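PDB 3OHE: histidine triad (HIT) protein from Marinobacter aquaeolei, which probably acts as a hydrolase or transferase on nucleotide-type substrates, as HIT family relatives do, and binds calcium ions. Local coordinates for residues F3-E7 with R8-D12; L16-R20 with L21-L25. All blocks are in the same frame, centred on the assembly; numbering follows the deposited sequence.

The two contacts come in series along the N-terminal part of the chain: interaction 1 starts helix 7-12, and interaction 2 closes the hairpin of strands 13-18 and 22-27 that follows directly. Their centres lie 13 Å apart, yet they touch: L5 CD1 packs 4.0 Å from L25 CD1, and F3 lies beside D23. The helix start thus rests on the same sheet as the hairpin, whose first strand is an outermost one of five antiparallel strands in this chain. Between the two, T13 joins A10 in binding one calcium ion, tying the helix to the beginning of the hairpin.

Interaction 1 (F3-E7 with R8-D12); sequences FQLHE and RLAAD. With CA (calcium ion), chain C.
A10 N and A11 N reach back to H6 O (3.0 Å) and E7 O (2.9 Å), the first i to i+4 hydrogen bonds of helix 7-12, with H6 as its N-cap. The imidazole turns its ND1 edge to the first turn, and ND1 accepts from R8 N at 3.0 Å, one of the amides that the first turn cannot serve from its own carbonyls. CG of H6 lies anti to the backbone N (chi1 -168°), which swings the ring beside its own carbonyl and sets ND1 near the R8 amide. That amide comes in at the ring edge, tilted 17° from the ring plane; R8 CB lies close by. H6 N in turn is hydrogen-bonded to Q89 OE1, which holds the capping residue from outside.

One residue earlier, L5 spreads its two methyls under the turn: CD1 meets L9 CB, and CD2 rests 4.0 Å from A10 CB. The L5-A10 pair joins the residue before the cap to the fourth residue after it, the spacing of a hydrophobic staple. L5 and L9 cross at about a right angle and both also touch V38 of strand 34-39. Farther along, R8 bends at chi2 (65°) and gives NE to D12 OD2 at 2.7 Å, a salt bridge met on the syn side of the carboxylate. A10 also serves the metal: its carbonyl O binds the calcium ion at 2.4 Å, together with T13 O and three waters.

Interaction 2 (L16-R20 with L21-L25); sequences LGESR and LCDVL
L16 and G17 both turn their backbone N toward a single acceptor, V24 O: L16 N at 2.8 Å and, more weakly, G17 N at 3.3 Å. This is a classic beta bulge, with one extra residue on strand 13-18 facing V24. V24 N returns a bond to G17 O at 2.9 Å. With no side chain on G17, the valine lies against backbone, its CB against G17 O and its CG2 near S19 N, while CG1 meets L16 CD1. Both L16 and V24 also touch L133 of helix 119-135.

The bulge sits in the beta hairpin of strands 13-18 and 22-27, at one side of the antiparallel sheet, and S19 and C22 close its turn. S19 N donates to C22 O at 2.9 Å, and C22 N donates to S19 OG at 2.8 Å. OG stands between the backbone N and the carbonyl carbon (chi1 63°), which turns the hydroxyl across the turn; the bond it accepts is bent, at 139°. The same oxygen is hydrogen-bonded to E61 OE1. With an alanine here the hydroxyl is gone, and C22 N would probably be left without its mate in the turn, as would E61 OE1, with S19 and C22 then joined by the S19 N to C22 O bond alone.

On the face of the sheet opposite the V24 side chain, E18 and D23 form a non-hydrogen-bonded pair. Their like charges are probably eased by K15, which bridges to E18, and by R40, which bridges to D23. A water between them donates to both E18 OE2 and D23 OD1, two oxygens 4.6 Å apart.

Interaction 1 (F3-E7 with R8-D12)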
# COMPACT_ATOMS: atom_id res chain seq x y z
N PHE A 3 -22.37 0.24 -7.85
CA PHE A 3 -21.43 0.71 -6.83
C PHE A 3 -22.15 1.66 -5.86
O PHE A 3 -22.89 2.56 -6.30
CB PHE A 3 -20.23 1.41 -7.47
CG PHE A 3 -19.33 2.08 -6.47
CD1 PHE A 3 -18.45 1.31 -5.75
CD2 PHE A 3 -19.42 3.42 -6.22
CE1 PHE A 3 -17.61 1.88 -4.81
CE2 PHE A 3 -18.58 4.01 -5.27
CZ PHE A 3 -17.69 3.23 -4.59
N GLN A 4 -21.89 1.50 -4.58
CA GLN A 4 -22.35 2.43 -3.57
C GLN A 4 -21.25 2.65 -2.56
O GLN A 4 -20.74 1.69 -1.96
CB GLN A 4 -23.60 1.90 -2.88
CG GLN A 4 -24.21 2.87 -1.91
CD GLN A 4 -25.47 2.32 -1.32
OE1 GLN A 4 -26.56 2.38 -1.94
NE2 GLN A 4 -25.32 1.66 -0.17
N LEU A 5 -20.85 3.89 -2.36
CA LEU A 5 -19.76 4.18 -1.41
C LEU A 5 -20.14 3.66 -0.02
O LEU A 5 -21.26 3.89 0.47
CB LEU A 5 -19.51 5.69 -1.35
CG LEU A 5 -18.32 6.12 -0.49
CD1 LEU A 5 -16.99 5.64 -1.06
CD2 LEU A 5 -18.27 7.66 -0.38
N HIS A 6 -19.22 2.97 0.64
CA HIS A 6 -19.43 2.44 1.97
C HIS A 6 -19.68 3.56 2.97
O HIS A 6 -19.00 4.58 2.93
CB HIS A 6 -18.22 1.58 2.37
CG HIS A 6 -18.41 0.76 3.59
ND1 HIS A 6 -18.39 1.29 4.86
CD2 HIS A 6 -18.62 -0.57 3.73
CE1 HIS A 6 -18.56 0.31 5.73
NE2 HIS A 6 -18.68 -0.83 5.07
N GLU A 7 -20.64 3.37 3.86
CA GLU A 7 -21.04 4.40 4.82
C GLU A 7 -19.89 4.88 5.68
O GLU A 7 -19.84 6.06 6.04
CB GLU A 7 -22.19 3.92 5.70
CG GLU A 7 -21.85 2.75 6.63
CD GLU A 7 -21.18 3.11 7.98
OE1 GLU A 7 -21.27 4.28 8.46
OE2 GLU A 7 -20.54 2.18 8.57
N ARG A 8 -18.96 4.00 6.04
CA ARG A 8 -17.84 4.42 6.91
C ARG A 8 -16.90 5.35 6.14
O ARG A 8 -16.38 6.32 6.68
CB ARG A 8 -17.09 3.21 7.47
CG ARG A 8 -15.91 3.54 8.34
CD ARG A 8 -16.16 4.25 9.65
NE ARG A 8 -14.88 4.40 10.36
CZ ARG A 8 -14.22 3.42 11.00
NH1 ARG A 8 -14.70 2.18 11.08
NH2 ARG A 8 -13.05 3.70 11.59
N LEU A 9 -16.66 5.04 4.87
CA LEU A 9 -15.84 5.92 4.02
C LEU A 9 -16.52 7.27 3.86
O LEU A 9 -15.87 8.31 4.00
CB LEU A 9 -15.55 5.29 2.67
CG LEU A 9 -14.61 4.08 2.70
CD1 LEU A 9 -14.48 3.42 1.33
CD2 LEU A 9 -13.25 4.43 3.28
N ALA A 10 -17.84 7.27 3.62
CA ALA A 10 -18.58 8.52 3.52
C ALA A 10 -18.48 9.35 4.80
O ALA A 10 -18.23 10.57 4.76
CB ALA A 10 -20.03 8.22 3.17
N ALA A 11 -18.64 8.70 5.94
CA ALA A 11 -18.61 9.38 7.24
C ALA A 11 -17.24 9.99 7.58
O ALA A 11 -17.16 11.04 8.22
CB ALA A 11 -19.04 8.42 8.35
N ASP A 12 -16.17 9.34 7.14
CA ASP A 12 -14.80 9.66 7.56
C ASP A 12 -14.11 10.62 6.60
O ASP A 12 -12.95 11.00 6.85
CB ASP A 12 -13.96 8.38 7.67
CG ASP A 12 -14.26 7.56 8.89
OD1 ASP A 12 -15.02 8.01 9.77
OD2 ASP A 12 -13.69 6.42 8.96
CA CA C . -18.56 12.58 3.44
O HOH W 1 -17.23 11.66 1.32
O HOH W 2 -20.75 12.16 4.20
O HOH W 3 -18.55 15.12 3.65

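Interaction 2 (L16-R20 with L21-L25)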
# COMPACT_ATOMS: atom_id res chain seq x y z
N LEU A 16 -13.61 15.15 -2.70
CA LEU A 16 -12.80 16.10 -3.46
C LEU A 16 -13.18 16.17 -4.93
O LEU A 16 -13.09 17.25 -5.56
CB LEU A 16 -11.33 15.74 -3.36
CG LEU A 16 -10.71 15.86 -1.97
CD1 LEU A 16 -9.39 15.06 -1.90
CD2 LEU A 16 -10.48 17.34 -1.62
N GLY A 17 -13.57 15.04 -5.52
CA GLY A 17 -13.86 14.98 -6.94
C GLY A 17 -13.90 13.54 -7.41
O GLY A 17 -14.04 12.61 -6.58
N GLU A 18 -13.80 13.39 -8.72
CA GLU A 18 -13.91 12.08 -9.37
C GLU A 18 -12.81 11.94 -10.41
O GLU A 18 -12.67 12.80 -11.29
CB GLU A 18 -15.25 11.97 -10.13
CG GLU A 18 -16.46 12.14 -9.25
CD GLU A 18 -17.79 12.22 -9.99
OE1 GLU A 18 -17.80 12.49 -11.20
OE2 GLU A 18 -18.81 12.01 -9.29
N SER A 19 -12.09 10.84 -10.35
CA SER A 19 -11.23 10.45 -11.46
C SER A 19 -12.06 9.60 -12.43
O SER A 19 -13.24 9.31 -12.18
CB SER A 19 -10.05 9.68 -10.96
OG SER A 19 -10.46 8.47 -10.34
N ARG A 20 -11.44 9.12 -13.50
CA ARG A 20 -12.13 8.27 -14.45
C ARG A 20 -12.69 7.03 -13.76
O ARG A 20 -13.86 6.67 -13.97
CB ARG A 20 -11.22 7.89 -15.61
CG ARG A 20 -11.97 7.33 -16.82
CD ARG A 20 -11.09 7.09 -18.02
NE ARG A 20 -10.51 8.37 -18.46
CZ ARG A 20 -9.66 8.49 -19.47
NH1 ARG A 20 -9.27 7.42 -20.14
NH2 ARG A 20 -9.16 9.69 -19.76
N LEU A 21 -11.90 6.41 -12.88
CA LEU A 21 -12.32 5.18 -12.21
C LEU A 21 -12.84 5.35 -10.77
O LEU A 21 -13.60 4.49 -10.32
CB LEU A 21 -11.12 4.21 -12.22
CG LEU A 21 -11.31 2.83 -11.54
CD1 LEU A 21 -12.37 2.03 -12.29
CD2 LEU A 21 -9.97 2.10 -11.50
N CYS A 22 -12.40 6.40 -10.07
CA CYS A 22 -12.52 6.45 -8.62
C CYS A 22 -13.21 7.67 -8.07
O CYS A 22 -13.09 8.79 -8.61
CB CYS A 22 -11.13 6.42 -7.95
SG CYS A 22 -10.12 4.97 -8.35
N ASP A 23 -13.87 7.50 -6.93
CA ASP A 23 -14.15 8.65 -6.08
C ASP A 23 -12.88 9.05 -5.37
O ASP A 23 -12.13 8.21 -4.86
CB ASP A 23 -15.26 8.31 -5.06
CG ASP A 23 -16.66 8.28 -5.68
OD1 ASP A 23 -16.86 8.68 -6.86
OD2 ASP A 23 -17.62 7.86 -4.95
N VAL A 24 -12.64 10.36 -5.31
CA VAL A 24 -11.44 10.92 -4.71
C VAL A 24 -11.87 11.61 -3.44
O VAL A 24 -12.62 12.61 -3.49
CB VAL A 24 -10.70 11.89 -5.66
CG1 VAL A 24 -9.35 12.30 -5.04
CG2 VAL A 24 -10.50 11.26 -7.02
N LEU A 25 -11.43 11.07 -2.29
CA LEU A 25 -11.92 11.47 -0.98
C LEU A 25 -10.78 12.01 -0.14
O LEU A 25 -9.70 11.47 -0.12
CB LEU A 25 -12.57 10.27 -0.30
CG LEU A 25 -13.66 9.52 -1.06
CD1 LEU A 25 -14.17 8.37 -0.19
CD2 LEU A 25 -14.81 10.47 -1.54
O HOH W 4 -19.13 9.84 -7.69